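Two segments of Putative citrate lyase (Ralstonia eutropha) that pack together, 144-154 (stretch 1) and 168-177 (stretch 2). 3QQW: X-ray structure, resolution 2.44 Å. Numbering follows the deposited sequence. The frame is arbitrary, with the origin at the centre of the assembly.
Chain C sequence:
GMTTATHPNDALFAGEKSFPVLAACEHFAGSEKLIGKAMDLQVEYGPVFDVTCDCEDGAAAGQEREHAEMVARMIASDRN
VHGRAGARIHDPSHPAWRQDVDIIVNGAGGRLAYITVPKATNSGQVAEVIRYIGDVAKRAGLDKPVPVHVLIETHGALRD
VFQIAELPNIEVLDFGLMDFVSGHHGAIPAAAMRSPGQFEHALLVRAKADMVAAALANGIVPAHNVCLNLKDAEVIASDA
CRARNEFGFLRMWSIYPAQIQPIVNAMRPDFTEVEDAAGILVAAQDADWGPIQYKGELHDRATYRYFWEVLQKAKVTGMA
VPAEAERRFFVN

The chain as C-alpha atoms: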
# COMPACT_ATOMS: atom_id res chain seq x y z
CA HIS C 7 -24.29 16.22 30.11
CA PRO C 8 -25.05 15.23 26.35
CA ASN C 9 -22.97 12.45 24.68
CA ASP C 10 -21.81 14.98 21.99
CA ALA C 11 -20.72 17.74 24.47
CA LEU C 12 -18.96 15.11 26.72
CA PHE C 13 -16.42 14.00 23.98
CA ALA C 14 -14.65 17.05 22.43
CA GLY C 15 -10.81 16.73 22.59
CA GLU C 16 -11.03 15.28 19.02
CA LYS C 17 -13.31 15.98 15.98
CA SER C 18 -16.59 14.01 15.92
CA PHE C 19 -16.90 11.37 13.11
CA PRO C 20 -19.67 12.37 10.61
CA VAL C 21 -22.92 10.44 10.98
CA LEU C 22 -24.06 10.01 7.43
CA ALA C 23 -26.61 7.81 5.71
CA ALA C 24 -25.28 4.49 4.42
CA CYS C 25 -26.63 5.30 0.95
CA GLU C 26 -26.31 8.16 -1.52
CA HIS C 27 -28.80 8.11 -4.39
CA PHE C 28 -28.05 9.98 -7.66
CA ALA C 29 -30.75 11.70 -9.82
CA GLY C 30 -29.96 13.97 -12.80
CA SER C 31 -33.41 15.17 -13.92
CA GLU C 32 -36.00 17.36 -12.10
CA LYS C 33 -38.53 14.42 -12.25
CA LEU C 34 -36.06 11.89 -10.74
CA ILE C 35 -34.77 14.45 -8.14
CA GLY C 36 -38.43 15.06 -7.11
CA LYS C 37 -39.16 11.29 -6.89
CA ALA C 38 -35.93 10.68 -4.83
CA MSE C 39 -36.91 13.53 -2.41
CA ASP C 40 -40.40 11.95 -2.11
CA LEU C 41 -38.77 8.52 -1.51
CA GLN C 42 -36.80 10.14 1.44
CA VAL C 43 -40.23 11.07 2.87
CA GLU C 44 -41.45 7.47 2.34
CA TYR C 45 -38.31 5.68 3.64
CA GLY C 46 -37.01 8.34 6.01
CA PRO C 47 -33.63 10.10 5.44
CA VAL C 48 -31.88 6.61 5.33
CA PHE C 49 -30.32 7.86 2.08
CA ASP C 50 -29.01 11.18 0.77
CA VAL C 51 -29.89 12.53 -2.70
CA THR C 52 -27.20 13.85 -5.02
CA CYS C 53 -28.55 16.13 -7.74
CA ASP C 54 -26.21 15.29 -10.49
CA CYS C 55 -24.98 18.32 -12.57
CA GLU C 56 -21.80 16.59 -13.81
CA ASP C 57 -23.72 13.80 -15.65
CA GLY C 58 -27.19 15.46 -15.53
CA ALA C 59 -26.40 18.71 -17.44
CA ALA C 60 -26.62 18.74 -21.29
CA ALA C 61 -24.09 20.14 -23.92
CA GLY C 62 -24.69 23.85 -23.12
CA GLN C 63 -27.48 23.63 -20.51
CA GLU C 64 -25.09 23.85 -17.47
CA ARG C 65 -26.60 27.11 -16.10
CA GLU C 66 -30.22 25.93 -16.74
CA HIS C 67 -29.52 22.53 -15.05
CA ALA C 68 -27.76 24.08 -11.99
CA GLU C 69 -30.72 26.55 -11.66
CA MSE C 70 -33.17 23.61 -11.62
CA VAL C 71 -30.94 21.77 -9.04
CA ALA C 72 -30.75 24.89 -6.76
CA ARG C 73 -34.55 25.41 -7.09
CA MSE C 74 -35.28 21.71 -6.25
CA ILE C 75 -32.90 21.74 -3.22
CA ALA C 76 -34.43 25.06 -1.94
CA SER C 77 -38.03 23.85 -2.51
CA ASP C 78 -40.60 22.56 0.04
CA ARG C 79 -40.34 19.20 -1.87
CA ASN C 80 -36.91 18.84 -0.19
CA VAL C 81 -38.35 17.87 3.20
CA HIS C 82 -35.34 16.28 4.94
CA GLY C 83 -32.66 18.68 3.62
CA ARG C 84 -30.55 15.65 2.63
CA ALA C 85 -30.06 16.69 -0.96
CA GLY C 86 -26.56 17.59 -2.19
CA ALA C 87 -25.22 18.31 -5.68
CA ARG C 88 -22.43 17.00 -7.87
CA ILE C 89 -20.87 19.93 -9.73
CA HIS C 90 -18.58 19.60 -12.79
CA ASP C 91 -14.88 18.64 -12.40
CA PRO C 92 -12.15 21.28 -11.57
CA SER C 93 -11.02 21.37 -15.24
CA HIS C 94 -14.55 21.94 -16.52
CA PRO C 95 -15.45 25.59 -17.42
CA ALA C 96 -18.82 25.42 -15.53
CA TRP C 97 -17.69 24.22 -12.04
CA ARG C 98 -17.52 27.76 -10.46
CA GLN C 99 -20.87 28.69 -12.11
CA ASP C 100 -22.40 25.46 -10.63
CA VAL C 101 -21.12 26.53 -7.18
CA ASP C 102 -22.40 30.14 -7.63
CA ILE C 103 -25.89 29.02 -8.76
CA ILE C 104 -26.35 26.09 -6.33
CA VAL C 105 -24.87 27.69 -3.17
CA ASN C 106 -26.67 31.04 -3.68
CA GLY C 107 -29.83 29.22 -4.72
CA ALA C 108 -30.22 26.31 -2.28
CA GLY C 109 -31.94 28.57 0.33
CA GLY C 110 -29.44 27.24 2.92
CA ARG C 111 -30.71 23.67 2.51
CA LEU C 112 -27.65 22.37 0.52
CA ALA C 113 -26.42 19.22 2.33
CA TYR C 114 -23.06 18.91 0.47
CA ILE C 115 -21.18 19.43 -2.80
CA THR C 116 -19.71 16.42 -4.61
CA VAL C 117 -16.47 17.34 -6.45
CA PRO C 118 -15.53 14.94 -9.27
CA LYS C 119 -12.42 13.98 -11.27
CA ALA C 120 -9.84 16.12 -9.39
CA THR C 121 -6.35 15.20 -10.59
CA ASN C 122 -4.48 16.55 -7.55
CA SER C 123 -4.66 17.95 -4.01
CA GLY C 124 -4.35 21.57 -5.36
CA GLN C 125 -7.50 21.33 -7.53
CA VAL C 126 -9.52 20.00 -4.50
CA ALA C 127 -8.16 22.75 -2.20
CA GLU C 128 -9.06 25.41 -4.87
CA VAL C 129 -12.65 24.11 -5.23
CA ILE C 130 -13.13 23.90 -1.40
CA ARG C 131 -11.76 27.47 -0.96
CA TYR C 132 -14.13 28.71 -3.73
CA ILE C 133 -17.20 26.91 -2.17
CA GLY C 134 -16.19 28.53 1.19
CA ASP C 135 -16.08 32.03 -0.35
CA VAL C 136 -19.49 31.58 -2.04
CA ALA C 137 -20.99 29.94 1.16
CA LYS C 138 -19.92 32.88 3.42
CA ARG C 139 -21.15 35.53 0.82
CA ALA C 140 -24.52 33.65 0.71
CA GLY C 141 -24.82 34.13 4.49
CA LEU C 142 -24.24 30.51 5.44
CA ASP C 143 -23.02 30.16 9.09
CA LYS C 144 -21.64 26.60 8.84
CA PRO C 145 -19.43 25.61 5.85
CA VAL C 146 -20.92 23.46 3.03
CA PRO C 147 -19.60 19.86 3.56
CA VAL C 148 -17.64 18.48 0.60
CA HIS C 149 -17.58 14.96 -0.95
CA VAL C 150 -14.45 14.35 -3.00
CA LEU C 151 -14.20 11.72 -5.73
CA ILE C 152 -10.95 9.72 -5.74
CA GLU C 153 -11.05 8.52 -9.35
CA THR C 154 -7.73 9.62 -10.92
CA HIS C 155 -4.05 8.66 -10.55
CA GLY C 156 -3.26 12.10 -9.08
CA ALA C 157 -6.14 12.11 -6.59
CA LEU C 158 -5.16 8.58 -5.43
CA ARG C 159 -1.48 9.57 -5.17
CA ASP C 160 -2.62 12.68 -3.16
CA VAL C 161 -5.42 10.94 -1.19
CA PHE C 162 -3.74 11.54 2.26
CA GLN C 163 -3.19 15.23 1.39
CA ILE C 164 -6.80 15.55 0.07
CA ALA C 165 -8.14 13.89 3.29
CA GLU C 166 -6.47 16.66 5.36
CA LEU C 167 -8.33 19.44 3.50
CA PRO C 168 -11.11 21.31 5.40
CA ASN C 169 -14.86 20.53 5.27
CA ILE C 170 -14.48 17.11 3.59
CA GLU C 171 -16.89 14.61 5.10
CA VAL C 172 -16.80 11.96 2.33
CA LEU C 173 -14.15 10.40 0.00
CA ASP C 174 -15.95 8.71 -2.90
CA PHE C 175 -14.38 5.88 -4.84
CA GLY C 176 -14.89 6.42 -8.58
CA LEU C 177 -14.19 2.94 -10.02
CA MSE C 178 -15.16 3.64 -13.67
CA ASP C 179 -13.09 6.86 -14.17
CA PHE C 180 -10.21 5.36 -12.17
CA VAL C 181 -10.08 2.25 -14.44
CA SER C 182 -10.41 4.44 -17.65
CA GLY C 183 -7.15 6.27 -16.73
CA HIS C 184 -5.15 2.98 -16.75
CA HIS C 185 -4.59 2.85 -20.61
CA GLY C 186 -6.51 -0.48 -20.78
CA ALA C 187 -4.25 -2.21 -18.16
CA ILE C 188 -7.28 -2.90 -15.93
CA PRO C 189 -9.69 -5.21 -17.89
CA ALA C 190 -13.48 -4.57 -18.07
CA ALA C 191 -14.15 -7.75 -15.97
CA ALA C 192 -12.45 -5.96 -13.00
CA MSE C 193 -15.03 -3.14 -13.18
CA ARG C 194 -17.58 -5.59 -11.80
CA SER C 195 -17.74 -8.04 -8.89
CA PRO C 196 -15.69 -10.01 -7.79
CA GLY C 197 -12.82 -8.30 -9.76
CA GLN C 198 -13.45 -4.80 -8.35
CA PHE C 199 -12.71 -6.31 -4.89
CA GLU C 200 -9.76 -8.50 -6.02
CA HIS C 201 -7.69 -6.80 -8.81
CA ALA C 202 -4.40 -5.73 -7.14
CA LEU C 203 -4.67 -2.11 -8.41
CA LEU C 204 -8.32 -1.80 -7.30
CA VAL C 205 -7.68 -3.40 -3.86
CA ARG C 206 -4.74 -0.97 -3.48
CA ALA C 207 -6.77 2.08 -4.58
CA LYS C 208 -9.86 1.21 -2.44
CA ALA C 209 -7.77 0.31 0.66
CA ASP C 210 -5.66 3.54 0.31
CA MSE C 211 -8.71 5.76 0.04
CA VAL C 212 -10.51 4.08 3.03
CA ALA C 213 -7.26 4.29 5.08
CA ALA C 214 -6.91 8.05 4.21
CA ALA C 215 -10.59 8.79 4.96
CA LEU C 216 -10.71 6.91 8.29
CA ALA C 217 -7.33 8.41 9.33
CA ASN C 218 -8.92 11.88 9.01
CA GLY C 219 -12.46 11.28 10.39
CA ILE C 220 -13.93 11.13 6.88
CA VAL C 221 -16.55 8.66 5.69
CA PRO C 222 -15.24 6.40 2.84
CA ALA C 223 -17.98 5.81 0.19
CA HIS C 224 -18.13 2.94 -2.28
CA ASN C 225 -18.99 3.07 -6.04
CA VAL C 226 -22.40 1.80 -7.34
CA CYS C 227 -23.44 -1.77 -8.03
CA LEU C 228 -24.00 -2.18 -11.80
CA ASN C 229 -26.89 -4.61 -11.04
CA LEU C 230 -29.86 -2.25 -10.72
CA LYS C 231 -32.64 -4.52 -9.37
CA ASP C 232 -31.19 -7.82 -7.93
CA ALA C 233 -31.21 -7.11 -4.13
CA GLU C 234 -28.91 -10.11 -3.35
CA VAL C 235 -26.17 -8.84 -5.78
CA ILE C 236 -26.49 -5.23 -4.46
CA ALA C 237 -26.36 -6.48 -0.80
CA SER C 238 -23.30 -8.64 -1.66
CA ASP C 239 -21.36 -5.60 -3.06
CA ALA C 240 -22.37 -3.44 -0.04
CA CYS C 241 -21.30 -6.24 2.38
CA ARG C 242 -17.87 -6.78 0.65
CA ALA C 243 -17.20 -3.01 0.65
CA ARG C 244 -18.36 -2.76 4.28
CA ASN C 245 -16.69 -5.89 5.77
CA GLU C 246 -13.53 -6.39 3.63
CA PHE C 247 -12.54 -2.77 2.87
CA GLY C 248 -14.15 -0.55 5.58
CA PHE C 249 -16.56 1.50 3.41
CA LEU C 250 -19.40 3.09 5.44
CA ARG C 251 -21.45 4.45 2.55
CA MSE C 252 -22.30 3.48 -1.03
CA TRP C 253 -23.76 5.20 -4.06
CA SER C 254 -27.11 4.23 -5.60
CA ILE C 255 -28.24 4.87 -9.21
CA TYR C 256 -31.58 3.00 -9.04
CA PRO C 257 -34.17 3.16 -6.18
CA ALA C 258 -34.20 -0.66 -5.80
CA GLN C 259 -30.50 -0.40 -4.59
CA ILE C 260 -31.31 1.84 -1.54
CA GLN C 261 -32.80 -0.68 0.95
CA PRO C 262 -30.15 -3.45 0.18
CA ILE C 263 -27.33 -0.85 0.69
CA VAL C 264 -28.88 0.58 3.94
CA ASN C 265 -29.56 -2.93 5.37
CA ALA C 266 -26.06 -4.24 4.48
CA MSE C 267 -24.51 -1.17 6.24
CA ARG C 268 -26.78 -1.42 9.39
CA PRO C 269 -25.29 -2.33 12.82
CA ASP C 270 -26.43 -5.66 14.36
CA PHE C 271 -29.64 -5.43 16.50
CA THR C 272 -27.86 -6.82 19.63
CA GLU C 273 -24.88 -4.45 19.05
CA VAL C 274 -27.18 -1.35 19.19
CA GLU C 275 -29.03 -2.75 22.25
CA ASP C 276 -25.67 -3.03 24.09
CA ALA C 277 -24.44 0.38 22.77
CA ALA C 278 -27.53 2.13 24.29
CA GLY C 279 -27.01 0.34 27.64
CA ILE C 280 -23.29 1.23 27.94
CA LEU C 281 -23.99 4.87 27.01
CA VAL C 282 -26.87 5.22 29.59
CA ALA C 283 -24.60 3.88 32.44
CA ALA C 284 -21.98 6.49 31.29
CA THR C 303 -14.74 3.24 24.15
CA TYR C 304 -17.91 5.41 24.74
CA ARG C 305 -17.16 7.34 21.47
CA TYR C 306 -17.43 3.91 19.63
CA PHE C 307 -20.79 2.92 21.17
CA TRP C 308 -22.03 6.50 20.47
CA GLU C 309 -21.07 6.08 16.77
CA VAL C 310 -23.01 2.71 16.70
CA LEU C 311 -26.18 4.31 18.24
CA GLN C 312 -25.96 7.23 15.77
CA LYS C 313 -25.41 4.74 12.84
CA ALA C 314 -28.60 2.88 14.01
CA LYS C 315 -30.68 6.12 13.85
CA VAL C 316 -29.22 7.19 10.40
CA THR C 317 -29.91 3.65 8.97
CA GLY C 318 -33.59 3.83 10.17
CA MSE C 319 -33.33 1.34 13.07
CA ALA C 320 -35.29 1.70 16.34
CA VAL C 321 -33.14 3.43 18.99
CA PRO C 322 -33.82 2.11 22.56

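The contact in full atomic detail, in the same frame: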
# COMPACT_ATOMS: atom_id res chain seq x y z
N LYS C 144 -22.50 27.77 8.86
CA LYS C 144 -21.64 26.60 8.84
C LYS C 144 -21.16 26.36 7.41
O LYS C 144 -21.91 26.64 6.46
CB LYS C 144 -22.33 25.37 9.46
CG LYS C 144 -23.59 24.87 8.79
CD LYS C 144 -24.12 23.60 9.48
N PRO C 145 -19.91 25.87 7.22
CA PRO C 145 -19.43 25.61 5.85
C PRO C 145 -20.18 24.46 5.19
O PRO C 145 -20.72 23.59 5.87
CB PRO C 145 -17.95 25.28 6.04
CG PRO C 145 -17.63 25.63 7.45
CD PRO C 145 -18.89 25.49 8.22
N VAL C 146 -20.26 24.50 3.85
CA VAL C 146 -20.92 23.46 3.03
C VAL C 146 -19.99 22.23 3.05
O VAL C 146 -18.84 22.35 2.61
CB VAL C 146 -21.21 23.94 1.57
CG1 VAL C 146 -21.85 22.85 0.73
CG2 VAL C 146 -22.04 25.19 1.54
N PRO C 147 -20.45 21.07 3.57
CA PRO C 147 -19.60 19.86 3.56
C PRO C 147 -19.29 19.44 2.14
O PRO C 147 -20.08 19.66 1.24
CB PRO C 147 -20.46 18.82 4.28
CG PRO C 147 -21.47 19.62 5.06
CD PRO C 147 -21.77 20.78 4.16
N VAL C 148 -18.11 18.89 1.93
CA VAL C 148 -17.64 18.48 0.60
C VAL C 148 -17.40 16.96 0.56
O VAL C 148 -16.92 16.37 1.53
CB VAL C 148 -16.35 19.28 0.22
CG1 VAL C 148 -15.85 18.89 -1.16
CG2 VAL C 148 -16.59 20.79 0.28
N HIS C 149 -17.78 16.37 -0.58
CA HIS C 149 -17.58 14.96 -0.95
C HIS C 149 -16.62 14.98 -2.10
O HIS C 149 -16.88 15.65 -3.11
CB HIS C 149 -18.89 14.27 -1.33
CG HIS C 149 -19.90 14.14 -0.22
ND1 HIS C 149 -20.99 13.31 -0.36
CD2 HIS C 149 -19.96 14.76 0.99
CE1 HIS C 149 -21.69 13.44 0.76
NE2 HIS C 149 -21.10 14.31 1.60
N VAL C 150 -15.47 14.32 -1.95
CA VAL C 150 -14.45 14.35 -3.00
C VAL C 150 -14.31 12.98 -3.65
O VAL C 150 -14.08 11.98 -2.97
CB VAL C 150 -13.09 14.87 -2.44
CG1 VAL C 150 -12.01 14.89 -3.51
CG2 VAL C 150 -13.25 16.25 -1.84
N LEU C 151 -14.44 12.95 -4.97
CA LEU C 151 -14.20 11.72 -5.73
C LEU C 151 -12.72 11.46 -5.85
O LEU C 151 -11.95 12.36 -6.21
CB LEU C 151 -14.81 11.82 -7.14
CG LEU C 151 -16.21 11.25 -7.41
CD1 LEU C 151 -16.30 9.77 -7.12
CD2 LEU C 151 -17.26 12.02 -6.72
N ILE C 152 -12.32 10.22 -5.54
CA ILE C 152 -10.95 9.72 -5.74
C ILE C 152 -11.10 8.78 -6.91
O ILE C 152 -11.60 7.67 -6.75
CB ILE C 152 -10.34 9.09 -4.46
CG1 ILE C 152 -10.40 10.11 -3.26
CG2 ILE C 152 -8.91 8.57 -4.73
CD1 ILE C 152 -9.67 11.50 -3.44
N GLU C 153 -10.83 9.29 -8.13
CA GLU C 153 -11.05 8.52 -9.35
C GLU C 153 -9.99 8.79 -10.43
O GLU C 153 -10.22 8.51 -11.61
CB GLU C 153 -12.46 8.78 -9.90
CG GLU C 153 -12.81 10.23 -10.21
CD GLU C 153 -14.29 10.46 -10.49
OE1 GLU C 153 -15.03 9.47 -10.66
OE2 GLU C 153 -14.71 11.64 -10.53
N THR C 154 -8.85 9.34 -10.02
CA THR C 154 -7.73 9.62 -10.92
C THR C 154 -6.45 9.16 -10.27
O THR C 154 -6.42 8.93 -9.06
CB THR C 154 -7.66 11.11 -11.28
OG1 THR C 154 -7.29 11.87 -10.14
CG2 THR C 154 -8.93 11.63 -11.91
N PRO C 168 -9.94 21.01 4.56
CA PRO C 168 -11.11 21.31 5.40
C PRO C 168 -12.46 21.03 4.75
O PRO C 168 -12.62 21.12 3.53
CB PRO C 168 -10.97 22.83 5.66
CG PRO C 168 -10.20 23.36 4.49
CD PRO C 168 -9.23 22.25 4.16
N ASN C 169 -13.45 20.74 5.61
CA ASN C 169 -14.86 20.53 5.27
C ASN C 169 -15.14 19.30 4.41
O ASN C 169 -16.24 19.19 3.91
CB ASN C 169 -15.48 21.78 4.62
CG ASN C 169 -15.23 23.04 5.41
OD1 ASN C 169 -15.20 23.03 6.65
ND2 ASN C 169 -14.96 24.13 4.72
N ILE C 170 -14.21 18.36 4.30
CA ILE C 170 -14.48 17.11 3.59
C ILE C 170 -15.11 16.17 4.60
O ILE C 170 -14.60 16.01 5.72
CB ILE C 170 -13.22 16.50 2.90
CG1 ILE C 170 -12.65 17.48 1.85
CG2 ILE C 170 -13.50 15.10 2.26
CD1 ILE C 170 -11.32 17.03 1.26
N GLU C 171 -16.24 15.58 4.22
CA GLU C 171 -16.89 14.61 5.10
C GLU C 171 -16.97 13.25 4.41
O GLU C 171 -17.13 12.24 5.09
CB GLU C 171 -18.26 15.08 5.60
CG GLU C 171 -19.29 15.23 4.50
CD GLU C 171 -20.72 15.48 4.95
OE1 GLU C 171 -20.93 15.81 6.14
OE2 GLU C 171 -21.61 15.40 4.08
N VAL C 172 -16.79 13.21 3.08
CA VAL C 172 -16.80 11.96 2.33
C VAL C 172 -15.68 11.94 1.27
O VAL C 172 -15.42 12.95 0.62
CB VAL C 172 -18.17 11.64 1.65
CG1 VAL C 172 -18.07 10.42 0.74
CG2 VAL C 172 -19.29 11.44 2.65
N LEU C 173 -15.05 10.76 1.10
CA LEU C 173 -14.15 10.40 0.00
C LEU C 173 -14.89 9.34 -0.77
O LEU C 173 -15.26 8.30 -0.21
CB LEU C 173 -12.76 9.94 0.42
CG LEU C 173 -11.84 10.95 1.13
CD1 LEU C 173 -10.46 10.36 1.34
CD2 LEU C 173 -11.73 12.28 0.34
N ASP C 174 -15.20 9.63 -2.04
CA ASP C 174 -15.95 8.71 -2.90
C ASP C 174 -15.04 7.97 -3.80
O ASP C 174 -14.21 8.58 -4.48
CB ASP C 174 -16.97 9.51 -3.76
CG ASP C 174 -18.10 10.15 -3.02
OD1 ASP C 174 -18.88 9.42 -2.42
OD2 ASP C 174 -18.23 11.39 -3.10
N PHE C 175 -15.20 6.66 -3.89
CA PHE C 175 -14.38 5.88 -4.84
C PHE C 175 -15.06 5.83 -6.22
O PHE C 175 -16.16 5.31 -6.34
CB PHE C 175 -14.09 4.47 -4.32
CG PHE C 175 -13.04 3.81 -5.17
CD1 PHE C 175 -11.72 4.24 -5.12
CD2 PHE C 175 -13.38 2.81 -6.07
CE1 PHE C 175 -10.75 3.67 -5.95
CE2 PHE C 175 -12.41 2.24 -6.90
CZ PHE C 175 -11.10 2.66 -6.82
N GLY C 176 -14.40 6.40 -7.22
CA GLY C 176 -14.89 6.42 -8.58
C GLY C 176 -14.19 5.35 -9.39
O GLY C 176 -13.15 5.61 -10.00
N LEU C 177 -14.75 4.12 -9.36
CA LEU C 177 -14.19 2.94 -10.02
C LEU C 177 -14.03 3.13 -11.54
O LEU C 177 -12.94 2.91 -12.08
CB LEU C 177 -15.06 1.70 -9.71
CG LEU C 177 -14.71 0.40 -10.44
CD1 LEU C 177 -13.36 -0.16 -9.97
CD2 LEU C 177 -15.81 -0.61 -10.26
O HOH W 1 -21.01 12.53 -3.02

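The strongest side-chain contact between the two stretches joins His-149 to Glu-171: the imidazole NE2 donates a hydrogen bond to the carboxylate OE2 of Glu-171 at 2.8 Å, with the acceptor at the ring edge, near its plane, where the N-H points. The CA-to-CB bond of Glu-171 runs sideways, but its extended side chain carries the carboxylate back to the histidine. The other ring nitrogen is also engaged. Water 1 lies 2.8 Å from His-149 ND1 and donates a hydrogen bond to Asp-174 OD2 at 3.0 Å, so the imidazole is linked to one acidic residue directly and to a second through solvent.

Beneath these contacts runs a ladder of backbone hydrogen bonds between two parallel strands, 148-152 and 170-175, whose directions differ by 26°. Within the strand of stretch 1, Val-148, Val-150 and Ile-152 use both their N and O atoms, each bonding to residues that flank its partner, as is usual in parallel pairing. Val-148 N donates to Asn-169 O at 2.7 Å, and Val-148 O accepts from Glu-171 N at 2.9 Å. Val-150 N then donates to Val-172 O (2.9 Å) while Val-150 O receives Asp-174 N (2.8 Å). Ile-152 closes the ladder: its N reaches Asp-174 O at 2.7 Å, and its O accepts a nearly linear bond from Gly-176 N at 3.1 Å. Between the rungs, CA-H...O contacts add weaker attraction, such as His-149 CA to Val-172 O at 3.3 Å and Ile-170 CA to Val-148 O, also 3.3 Å.

The register slips by one residue between the first two bridges. Val-148 pairs with Ile-170, but His-149 pairs with Val-172, leaving Glu-171 as the extra residue of a beta bulge; its psi of -17° departs from extended strand geometry. From there the pairing is regular, through Val-150 with Leu-173 and Leu-151 with Asp-174 to Ile-152 with Phe-175.

One face of the sheet carries His-149, Val-172, Leu-151 and Asp-174. Val-172 CG2 sits over the imidazole face, 3.6 Å from the ring centroid of His-149 and only 12° off its normal, a CH-pi contact. Farther along, Leu-151 CD1 packs 3.4 Å from Asp-174 CB, covering the aliphatic part of the acid.

The other face, with Val-148, Val-150, Ile-152, Ile-170, Leu-173 and Phe-175, is apolar. Val-150 is central to its packing: its CG2 lies 3.7 Å from Ile-170 CD1 and its CB 4.0 Å from Leu-173 CD2. Looser contact follows at Ile-152 CD1, 4.4 Å from that same Leu-173 CD2.

The ends pack without further cross-strand side-chain hydrogen bonds. Pro-145 CB meets Asn-169 ND2 at 3.5 Å, and Pro-147 CB lies 3.4 Å from Glu-171 CD. At the far end, Glu-153 CB approaches Gly-176 O at 3.2 Å. Glycine leaves room here: an ideal CB on Gly-176 would fall 2.2 Å from Glu-153 OE1, a clash. Gly-176 is also the N-cap residue of the following helix.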